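Local coordinates for protein prolyl endopeptidase (Myxococcus xanthus, PDB 2BKL) that probably hydrolyses oligopeptides after proline, and far less readily after alanine, as a serine endopeptidase of the S9A family, at residues P293-E299 / W310-E316; S319-L323 / L334-K338; T341-V346 / G363-L368. All blocks are in the same frame, centred on the assembly; numbering follows the deposited sequence.

The three contacts follow one another through successive blades of the beta-propeller and show how such blades are built and then joined. Contact 1 is the outer hairpin of one blade and contact 2 the inner hairpin of the next, their centres about 13 Å apart; Arg-294 O and Leu-322 N, 2.8 Å apart, tie them at the seam. Contact 3, centred about 8 Å from contact 2, starts from the neighbouring strand of that second blade and reaches a third. Contacts 1 and 3 do not touch. No residue of these contacts lines the pocket of the bound benzyloxycarbonyl-Ala-Pro, but Pro-293 and Ser-321 bond to Lys-491 and Glu-488 in the hydrolase part.

Contact 1. Residues P293-E299 / W310-E316; sequences PRQRVFE and WKEIVPE
A classic beta bulge interrupts the antiparallel hairpin of strands 296-300 and 311-314 where Ile-313 and Val-314 both face Val-297. Val-297 O takes two N-H groups, one from Val-314 N and one from Ile-313 N at 2.9 Å, while Val-297 N bonds back to Val-314 O. Past this kink Glu-299 and Lys-311 exchange backbone bonds, with Phe-298 and Glu-312 a non-hydrogen-bonded pair between. Phe-298 offers a ring face to the edge of Trp-310, T-shaped with planes at 62°. Trp-310 CE3 leans over this face, 3.8 Å from Phe-298 CG. Phe-298 turns its CZ edge to the middle of one face of the Arg-296 guanidinium, while at the guanidinium's own edge NH1 makes a salt bridge to Glu-312 OE2 at 3.0 Å. That bond lies in the guanidinium plane but comes from above the carboxylate; Glu-290 O holds Arg-296 NH2. The hairpin is the outer half of a four-stranded propeller blade, and on its other face Val-297 and Val-314 lie side by side, CB to CB 3.8 Å, against Leu-322 and Leu-334 of the next blade. Glu-316 has CG anti to its backbone N (chi1 -170°) and an extended chain, which brings OE2 to Arg-294 N at 2.9 Å. Its carboxylate also stacks, planes 20° apart, over one Arg-294 guanidinium face, a long charge contact (OE2 3.9 Å from NH2) with no N-H directed at it; NH2 bonds to Asp-317 O. With an alanine at Glu-316, Arg-294 N would probably lose this acceptor and the guanidinium its stacked negative charge.

Contact 2. Residues S319-L323 / L334-K338; sequences SASLL and LEYLK
Leu-322 lays a methyl on the face of Tyr-336 across the inner hairpin of a propeller blade, formed by strands 321-328 and 331-338. Leu-322 CD1 stands 3.8 Å from the ring centroid and only 13° off the ring normal, a well-centred CH-pi contact. Its CG is anti to the backbone N (chi1 178°), which carries the branch over the ring while CB stays on the same side of the ring plane, out toward the rim and 3.6 Å from Tyr-336 CE1. The two side chains therefore slant across one another, with the leucine covering the ring from CE1 to its middle. The opposite ring face receives the guanidinium of Arg-345 in a cation-pi interaction, leaving the tyrosine sandwiched between a methyl and a charge. Ala-320 CB closes in at a slant, 3.7 Å from Tyr-336 CD1. Leu-322 CD1 also touches Leu-334 CB at 3.9 Å, and Tyr-336 packs on Val-314 of the preceding blade.

On the other side of the hairpin, Leu-323 and Leu-337 meet through their CD1 methyls at 4.2 Å. The Glu-335 chain crosses Leu-323 obliquely, OE2 coming 3.8 Å from Leu-323 CD1, and OE1 is held by Ser-324 OG. Ser-321, also on this side, sends OG to Glu-488 O. Antiparallel backbone bonds fix the register: Ser-321 and Leu-337 form a hydrogen-bonded pair, Leu-337 N giving to Ser-321 O at 2.8 Å. At the far end Leu-323 N points almost straight down the Glu-335 carbonyl, 2.8 Å from Glu-335 O.

Contact 3. Residues T341-V346 / G363-L368; sequences TSEVRV and GAASNL
Ser-342 and Ala-365 make the closest grip between segments 341-346 and 363-368, which run 26° apart and exchange no backbone-to-backbone hydrogen bond. Ser-342 OG donates to a lone pair of Ala-365 O at 2.9 Å, in the carbonyl plane. With chi1 at 68°, OG lies between the serine's own N and carbonyl carbon and is directed across the gap. Next along, Val-344 fits its two methyls against polar backbone and amide: CG2 stops 3.4 Å from Ser-366 O, and CG1 is 3.6 Å from Asn-367 OD1. Ser-366 O is thus buried against a methyl with no polar partner in the model, whereas Asn-367 OD1 is satisfied by Ser-333 OG. Val-346 CG2 and Leu-368 CD1 close the apolar end, their chains crossing at about a right angle.

The Thr-341 end is looser and wetter. Thr-341 CG2 touches Gly-363 O, but the polar links run through two waters, one bonded to Thr-341 OG1 and Gly-363 O, the other within bonding distance of both Ser-342 O and Gly-363 O. On the face turned from segment 363-368, partly exposed, Arg-345 NE and NH2 grip one oxygen of Glu-343, OE2, side-on; Arg-345 NH1 pairs with Asp-317. The serine bond and bridging waters here add to what is typical of a beta-propeller, the packing of side chains between the sheets of neighbouring blades.

Contact 1. Residues P293-E299 / W310-E316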
loop_
_atom_site.group_PDB
_atom_site.type_symbol
_atom_site.label_atom_id
_atom_site.label_comp_id
_atom_site.label_asym_id
_atom_site.label_seq_id
_atom_site.Cartn_x
_atom_site.Cartn_y
_atom_site.Cartn_z
ATOM N N PRO A 293 -18.014 -3.747 -14.548
ATOM C CA PRO A 293 -16.609 -4.005 -14.217
ATOM C C PRO A 293 -15.746 -2.760 -13.986
ATOM O O PRO A 293 -14.899 -2.809 -13.116
ATOM C CB PRO A 293 -16.109 -4.800 -15.418
ATOM C CG PRO A 293 -17.334 -5.524 -15.899
ATOM C CD PRO A 293 -18.466 -4.535 -15.705
ATOM N N ARG A 294 -15.991 -1.663 -14.716
ATOM C CA ARG A 294 -15.300 -0.393 -14.478
ATOM C C ARG A 294 -16.024 0.594 -13.538
ATOM O O ARG A 294 -15.599 1.743 -13.393
ATOM C CB ARG A 294 -14.994 0.283 -15.807
ATOM C CG ARG A 294 -13.939 -0.451 -16.652
ATOM C CD ARG A 294 -13.662 0.243 -17.979
ATOM N NE ARG A 294 -14.895 0.409 -18.750
ATOM C CZ ARG A 294 -15.367 -0.446 -19.625
ATOM N NH1 ARG A 294 -14.710 -1.572 -19.922
ATOM N NH2 ARG A 294 -16.512 -0.183 -20.227
ATOM N N GLN A 295 -17.079 0.104 -12.882
ATOM C CA GLN A 295 -17.833 0.763 -11.808
ATOM C C GLN A 295 -18.785 1.843 -12.277
ATOM O O GLN A 295 -18.650 2.436 -13.352
ATOM C CB GLN A 295 -16.920 1.275 -10.675
ATOM C CG GLN A 295 -16.184 0.134 -9.990
ATOM C CD GLN A 295 -15.853 0.359 -8.528
ATOM O OE1 GLN A 295 -16.408 -0.320 -7.657
ATOM N NE2 GLN A 295 -14.943 1.282 -8.241
ATOM N N ARG A 296 -19.774 2.059 -11.430
ATOM C CA ARG A 296 -20.843 3.017 -11.667
ATOM C C ARG A 296 -21.379 3.488 -10.327
ATOM O O ARG A 296 -20.992 2.949 -9.278
ATOM C CB ARG A 296 -21.952 2.372 -12.516
ATOM C CG ARG A 296 -22.583 1.124 -11.934
ATOM C CD ARG A 296 -23.678 0.599 -12.849
ATOM N NE ARG A 296 -24.147 -0.729 -12.530
ATOM C CZ ARG A 296 -25.243 -1.262 -13.066
ATOM N NH1 ARG A 296 -25.966 -0.584 -13.956
ATOM N NH2 ARG A 296 -25.609 -2.478 -12.728
ATOM N N VAL A 297 -22.222 4.506 -10.353
ATOM C CA VAL A 297 -22.810 5.085 -9.144
ATOM C C VAL A 297 -24.329 5.063 -9.159
ATOM O O VAL A 297 -24.943 5.502 -10.114
ATOM C CB VAL A 297 -22.339 6.535 -8.867
ATOM C CG1 VAL A 297 -22.822 6.998 -7.498
ATOM C CG2 VAL A 297 -20.805 6.633 -8.956
ATOM N N PHE A 298 -24.905 4.594 -8.061
ATOM C CA PHE A 298 -26.346 4.598 -7.794
ATOM C C PHE A 298 -26.680 5.597 -6.677
ATOM O O PHE A 298 -25.876 5.855 -5.770
ATOM C CB PHE A 298 -26.816 3.212 -7.322
ATOM C CG PHE A 298 -26.818 2.158 -8.380
ATOM C CD1 PHE A 298 -27.923 1.997 -9.201
ATOM C CD2 PHE A 298 -25.737 1.306 -8.548
ATOM C CE1 PHE A 298 -27.952 1.028 -10.153
ATOM C CE2 PHE A 298 -25.752 0.354 -9.534
ATOM C CZ PHE A 298 -26.877 0.198 -10.338
ATOM N N GLU A 299 -27.869 6.184 -6.761
ATOM C CA GLU A 299 -28.480 6.930 -5.672
ATOM C C GLU A 299 -29.521 6.022 -5.051
ATOM O O GLU A 299 -30.330 5.433 -5.775
ATOM C CB GLU A 299 -29.132 8.223 -6.166
ATOM C CG GLU A 299 -29.770 9.055 -5.065
ATOM C CD GLU A 299 -30.299 10.394 -5.543
ATOM O OE1 GLU A 299 -29.887 10.905 -6.609
ATOM O OE2 GLU A 299 -31.146 10.947 -4.835
ATOM N N TRP A 310 -33.003 1.215 -6.610
ATOM C CA TRP A 310 -31.811 2.052 -6.788
ATOM C C TRP A 310 -31.870 2.730 -8.147
ATOM O O TRP A 310 -32.347 2.136 -9.101
ATOM C CB TRP A 310 -30.545 1.207 -6.742
ATOM C CG TRP A 310 -30.254 0.517 -5.431
ATOM C CD1 TRP A 310 -31.050 0.436 -4.332
ATOM C CD2 TRP A 310 -29.049 -0.162 -5.098
ATOM N NE1 TRP A 310 -30.426 -0.270 -3.338
ATOM C CE2 TRP A 310 -29.186 -0.650 -3.783
ATOM C CE3 TRP A 310 -27.847 -0.418 -5.784
ATOM C CZ2 TRP A 310 -28.195 -1.386 -3.158
ATOM C CZ3 TRP A 310 -26.886 -1.127 -5.169
ATOM C CH2 TRP A 310 -27.034 -1.590 -3.859
ATOM N N LYS A 311 -31.370 3.963 -8.226
ATOM C CA LYS A 311 -31.352 4.732 -9.467
ATOM C C LYS A 311 -29.914 4.958 -9.920
ATOM O O LYS A 311 -29.118 5.545 -9.206
ATOM C CB LYS A 311 -32.128 6.044 -9.350
ATOM C CG LYS A 311 -31.685 7.055 -8.341
ATOM C CD LYS A 311 -32.740 8.176 -8.149
ATOM C CE LYS A 311 -32.361 9.482 -8.862
ATOM N NZ LYS A 311 -33.556 10.389 -8.921
ATOM N N GLU A 312 -29.565 4.431 -11.080
ATOM C CA GLU A 312 -28.262 4.707 -11.637
ATOM C C GLU A 312 -28.155 6.195 -11.971
ATOM O O GLU A 312 -28.945 6.717 -12.748
ATOM C CB GLU A 312 -28.041 3.870 -12.880
ATOM C CG GLU A 312 -26.657 3.993 -13.487
ATOM C CD GLU A 312 -26.507 3.165 -14.734
ATOM O OE1 GLU A 312 -27.249 3.434 -15.717
ATOM O OE2 GLU A 312 -25.667 2.251 -14.753
ATOM N N ILE A 313 -27.187 6.885 -11.388
ATOM C CA ILE A 313 -26.963 8.305 -11.702
ATOM C C ILE A 313 -25.652 8.579 -12.455
ATOM O O ILE A 313 -25.545 9.605 -13.112
ATOM C CB ILE A 313 -27.057 9.187 -10.445
ATOM C CG1 ILE A 313 -26.042 8.779 -9.379
ATOM C CG2 ILE A 313 -28.479 9.147 -9.860
ATOM C CD1 ILE A 313 -25.842 9.863 -8.286
ATOM N N VAL A 314 -24.662 7.700 -12.339
ATOM C CA VAL A 314 -23.433 7.822 -13.117
ATOM C C VAL A 314 -23.190 6.467 -13.750
ATOM O O VAL A 314 -22.751 5.518 -13.079
ATOM C CB VAL A 314 -22.202 8.235 -12.274
ATOM C CG1 VAL A 314 -20.942 8.348 -13.185
ATOM C CG2 VAL A 314 -22.431 9.534 -11.588
ATOM N N PRO A 315 -23.566 6.300 -15.012
ATOM C CA PRO A 315 -23.354 5.013 -15.666
ATOM C C PRO A 315 -21.903 4.637 -15.826
ATOM O O PRO A 315 -21.031 5.484 -15.733
ATOM C CB PRO A 315 -24.019 5.208 -17.044
ATOM C CG PRO A 315 -24.976 6.280 -16.834
ATOM C CD PRO A 315 -24.330 7.224 -15.862
ATOM N N GLU A 316 -21.642 3.355 -16.024
ATOM C CA GLU A 316 -20.301 2.906 -16.341
ATOM C C GLU A 316 -19.764 3.655 -17.555
ATOM O O GLU A 316 -20.465 3.800 -18.571
ATOM C CB GLU A 316 -20.305 1.395 -16.621
ATOM C CG GLU A 316 -18.936 0.759 -16.724
ATOM C CD GLU A 316 -18.964 -0.727 -17.051
ATOM O OE1 GLU A 316 -19.984 -1.219 -17.602
ATOM O OE2 GLU A 316 -17.945 -1.391 -16.807
HETATM O O HOH W 1 -18.634 5.748 -14.358
#

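Contact 2. Residues S319-L323 / L334-K338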
loop_
_atom_site.group_PDB
_atom_site.type_symbol
_atom_site.label_atom_id
_atom_site.label_comp_id
_atom_site.label_asym_id
_atom_site.label_seq_id
_atom_site.Cartn_x
_atom_site.Cartn_y
_atom_site.Cartn_z
ATOM N N SER A 319 -14.937 3.560 -21.437
ATOM C CA SER A 319 -13.591 3.032 -21.376
ATOM C C SER A 319 -12.853 3.219 -20.049
ATOM O O SER A 319 -11.987 2.415 -19.758
ATOM C CB SER A 319 -12.737 3.623 -22.499
ATOM O OG SER A 319 -12.578 5.011 -22.325
ATOM N N ALA A 320 -13.155 4.276 -19.274
ATOM C CA ALA A 320 -12.385 4.624 -18.094
ATOM C C ALA A 320 -12.816 3.864 -16.836
ATOM O O ALA A 320 -14.000 3.542 -16.690
ATOM C CB ALA A 320 -12.490 6.126 -17.824
ATOM N N SER A 321 -11.874 3.573 -15.956
ATOM C CA SER A 321 -12.164 2.875 -14.711
ATOM C C SER A 321 -12.483 3.893 -13.631
ATOM O O SER A 321 -11.676 4.764 -13.343
ATOM C CB SER A 321 -10.976 2.039 -14.259
ATOM O OG SER A 321 -10.612 1.104 -15.266
ATOM N N LEU A 322 -13.642 3.775 -12.993
ATOM C CA LEU A 322 -14.022 4.663 -11.914
ATOM C C LEU A 322 -13.461 4.112 -10.620
ATOM O O LEU A 322 -13.767 2.990 -10.259
ATOM C CB LEU A 322 -15.542 4.812 -11.847
ATOM C CG LEU A 322 -16.066 5.699 -10.708
ATOM C CD1 LEU A 322 -15.473 7.104 -10.762
ATOM C CD2 LEU A 322 -17.556 5.772 -10.697
ATOM N N LEU A 323 -12.573 4.871 -9.963
ATOM C CA LEU A 323 -11.870 4.399 -8.754
ATOM C C LEU A 323 -12.491 4.859 -7.463
ATOM O O LEU A 323 -12.466 4.125 -6.481
ATOM C CB LEU A 323 -10.409 4.865 -8.755
ATOM C CG LEU A 323 -9.512 4.493 -9.903
ATOM C CD1 LEU A 323 -8.088 4.979 -9.532
ATOM C CD2 LEU A 323 -9.592 3.019 -10.187
ATOM N N LEU A 334 -15.420 12.552 -9.091
ATOM C CA LEU A 334 -15.268 11.202 -9.639
ATOM C C LEU A 334 -13.837 11.067 -10.161
ATOM O O LEU A 334 -13.408 11.783 -11.080
ATOM C CB LEU A 334 -16.256 10.972 -10.773
ATOM C CG LEU A 334 -17.739 11.299 -10.517
ATOM C CD1 LEU A 334 -18.561 11.227 -11.777
ATOM C CD2 LEU A 334 -18.254 10.350 -9.538
ATOM N N GLU A 335 -13.111 10.111 -9.611
ATOM C CA GLU A 335 -11.731 9.847 -10.004
ATOM C C GLU A 335 -11.722 8.640 -10.931
ATOM O O GLU A 335 -12.029 7.526 -10.519
ATOM C CB GLU A 335 -10.861 9.556 -8.789
ATOM C CG GLU A 335 -9.386 9.342 -9.112
ATOM C CD GLU A 335 -8.603 8.726 -7.967
ATOM O OE1 GLU A 335 -9.149 8.414 -6.892
ATOM O OE2 GLU A 335 -7.406 8.490 -8.192
ATOM N N TYR A 336 -11.357 8.889 -12.178
ATOM C CA TYR A 336 -11.253 7.885 -13.254
ATOM C C TYR A 336 -9.777 7.603 -13.569
ATOM O O TYR A 336 -8.909 8.427 -13.324
ATOM C CB TYR A 336 -11.943 8.346 -14.516
ATOM C CG TYR A 336 -13.452 8.314 -14.438
ATOM C CD1 TYR A 336 -14.165 7.154 -14.714
ATOM C CD2 TYR A 336 -14.167 9.434 -14.064
ATOM C CE1 TYR A 336 -15.555 7.135 -14.659
ATOM C CE2 TYR A 336 -15.506 9.420 -13.977
ATOM C CZ TYR A 336 -16.220 8.270 -14.288
ATOM O OH TYR A 336 -17.603 8.241 -14.199
ATOM N N LEU A 337 -9.531 6.411 -14.114
ATOM C CA LEU A 337 -8.253 6.044 -14.682
ATOM C C LEU A 337 -8.450 5.702 -16.138
ATOM O O LEU A 337 -9.265 4.832 -16.463
ATOM C CB LEU A 337 -7.688 4.840 -13.945
ATOM C CG LEU A 337 -6.187 4.749 -13.753
ATOM C CD1 LEU A 337 -5.680 5.868 -12.852
ATOM C CD2 LEU A 337 -5.811 3.382 -13.173
ATOM N N LYS A 338 -7.729 6.370 -17.024
ATOM C CA LYS A 338 -7.740 6.118 -18.471
ATOM C C LYS A 338 -6.333 5.674 -18.823
ATOM O O LYS A 338 -5.387 6.457 -18.694
ATOM C CB LYS A 338 -8.110 7.388 -19.264
ATOM C CG LYS A 338 -9.479 7.977 -18.907
ATOM C CD LYS A 338 -9.770 9.326 -19.607
ATOM C CE LYS A 338 -9.699 9.227 -21.136
ATOM N NZ LYS A 338 -10.064 10.559 -21.763
#

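Contact 3. Residues T341-V346 / G363-L368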
loop_
_atom_site.group_PDB
_atom_site.type_symbol
_atom_site.label_atom_id
_atom_site.label_comp_id
_atom_site.label_asym_id
_atom_site.label_seq_id
_atom_site.Cartn_x
_atom_site.Cartn_y
_atom_site.Cartn_z
ATOM N N THR A 341 -3.704 6.504 -16.157
ATOM C CA THR A 341 -3.528 7.905 -15.819
ATOM C C THR A 341 -4.859 8.479 -15.348
ATOM O O THR A 341 -5.892 8.273 -15.962
ATOM C CB THR A 341 -3.026 8.630 -17.089
ATOM O OG1 THR A 341 -1.733 8.112 -17.449
ATOM C CG2 THR A 341 -2.822 10.109 -16.862
ATOM N N SER A 342 -4.846 9.235 -14.274
ATOM C CA SER A 342 -6.113 9.651 -13.713
ATOM C C SER A 342 -6.663 10.938 -14.327
ATOM O O SER A 342 -5.940 11.791 -14.845
ATOM C CB SER A 342 -6.078 9.723 -12.211
ATOM O OG SER A 342 -5.237 10.756 -11.828
ATOM N N GLU A 343 -7.983 11.006 -14.275
ATOM C CA GLU A 343 -8.772 12.156 -14.675
ATOM C C GLU A 343 -9.824 12.348 -13.605
ATOM O O GLU A 343 -10.387 11.376 -13.103
ATOM C CB GLU A 343 -9.443 11.914 -16.033
ATOM C CG GLU A 343 -10.397 13.024 -16.467
ATOM C CD GLU A 343 -10.726 13.005 -17.935
ATOM O OE1 GLU A 343 -9.918 13.544 -18.722
ATOM O OE2 GLU A 343 -11.802 12.476 -18.297
ATOM N N VAL A 344 -10.084 13.590 -13.233
ATOM C CA VAL A 344 -11.035 13.891 -12.183
ATOM C C VAL A 344 -12.183 14.702 -12.776
ATOM O O VAL A 344 -11.985 15.699 -13.455
ATOM C CB VAL A 344 -10.356 14.626 -11.017
ATOM C CG1 VAL A 344 -11.394 14.966 -9.933
ATOM C CG2 VAL A 344 -9.236 13.744 -10.441
ATOM N N ARG A 345 -13.409 14.240 -12.524
ATOM C CA ARG A 345 -14.623 14.845 -13.080
ATOM C C ARG A 345 -15.578 15.238 -11.958
ATOM O O ARG A 345 -15.793 14.479 -10.995
ATOM C CB ARG A 345 -15.311 13.852 -14.011
ATOM C CG ARG A 345 -14.453 13.394 -15.180
ATOM C CD ARG A 345 -15.207 12.501 -16.135
ATOM N NE ARG A 345 -14.304 11.837 -17.066
ATOM C CZ ARG A 345 -14.590 10.726 -17.738
ATOM N NH1 ARG A 345 -15.750 10.114 -17.595
ATOM N NH2 ARG A 345 -13.684 10.209 -18.558
ATOM N N VAL A 346 -16.107 16.448 -12.049
ATOM C CA VAL A 346 -17.076 16.976 -11.100
ATOM C C VAL A 346 -18.450 16.835 -11.729
ATOM O O VAL A 346 -18.634 17.188 -12.888
ATOM C CB VAL A 346 -16.784 18.452 -10.744
ATOM C CG1 VAL A 346 -17.868 19.037 -9.818
ATOM C CG2 VAL A 346 -15.433 18.537 -10.081
ATOM N N GLY A 363 0.570 12.996 -15.489
ATOM C CA GLY A 363 1.052 12.459 -14.226
ATOM C C GLY A 363 -0.069 11.764 -13.485
ATOM O O GLY A 363 -0.913 11.117 -14.079
ATOM N N ALA A 364 -0.086 11.897 -12.153
ATOM C CA ALA A 364 -1.087 11.254 -11.295
ATOM C C ALA A 364 -1.777 12.310 -10.439
ATOM O O ALA A 364 -1.136 13.079 -9.767
ATOM C CB ALA A 364 -0.484 10.186 -10.390
ATOM N N ALA A 365 -3.088 12.298 -10.433
ATOM C CA ALA A 365 -3.882 13.224 -9.626
ATOM C C ALA A 365 -4.761 12.475 -8.664
ATOM O O ALA A 365 -5.399 11.491 -9.061
ATOM C CB ALA A 365 -4.720 14.102 -10.508
ATOM N N SER A 366 -4.870 12.944 -7.415
ATOM C CA SER A 366 -5.827 12.404 -6.476
ATOM C C SER A 366 -7.231 12.902 -6.808
ATOM O O SER A 366 -7.406 13.878 -7.543
ATOM C CB SER A 366 -5.479 12.812 -5.043
ATOM O OG SER A 366 -5.789 14.197 -4.830
ATOM N N ASN A 367 -8.228 12.267 -6.211
ATOM C CA ASN A 367 -9.566 12.815 -6.230
ATOM C C ASN A 367 -9.571 14.095 -5.412
ATOM O O ASN A 367 -8.665 14.351 -4.613
ATOM C CB ASN A 367 -10.581 11.796 -5.712
ATOM C CG ASN A 367 -11.987 12.042 -6.237
ATOM O OD1 ASN A 367 -12.202 12.915 -7.031
ATOM N ND2 ASN A 367 -12.926 11.206 -5.834
ATOM N N LEU A 368 -10.587 14.907 -5.602
ATOM C CA LEU A 368 -10.769 16.066 -4.760
ATOM C C LEU A 368 -11.045 15.648 -3.329
ATOM O O LEU A 368 -11.743 14.663 -3.068
ATOM C CB LEU A 368 -11.899 16.927 -5.273
ATOM C CG LEU A 368 -11.701 17.615 -6.613
ATOM C CD1 LEU A 368 -12.944 18.425 -6.966
ATOM C CD2 LEU A 368 -10.469 18.490 -6.595
HETATM O O HOH W 2 0.190 9.032 -15.643
HETATM O O HOH W 3 -3.350 12.337 -13.885
#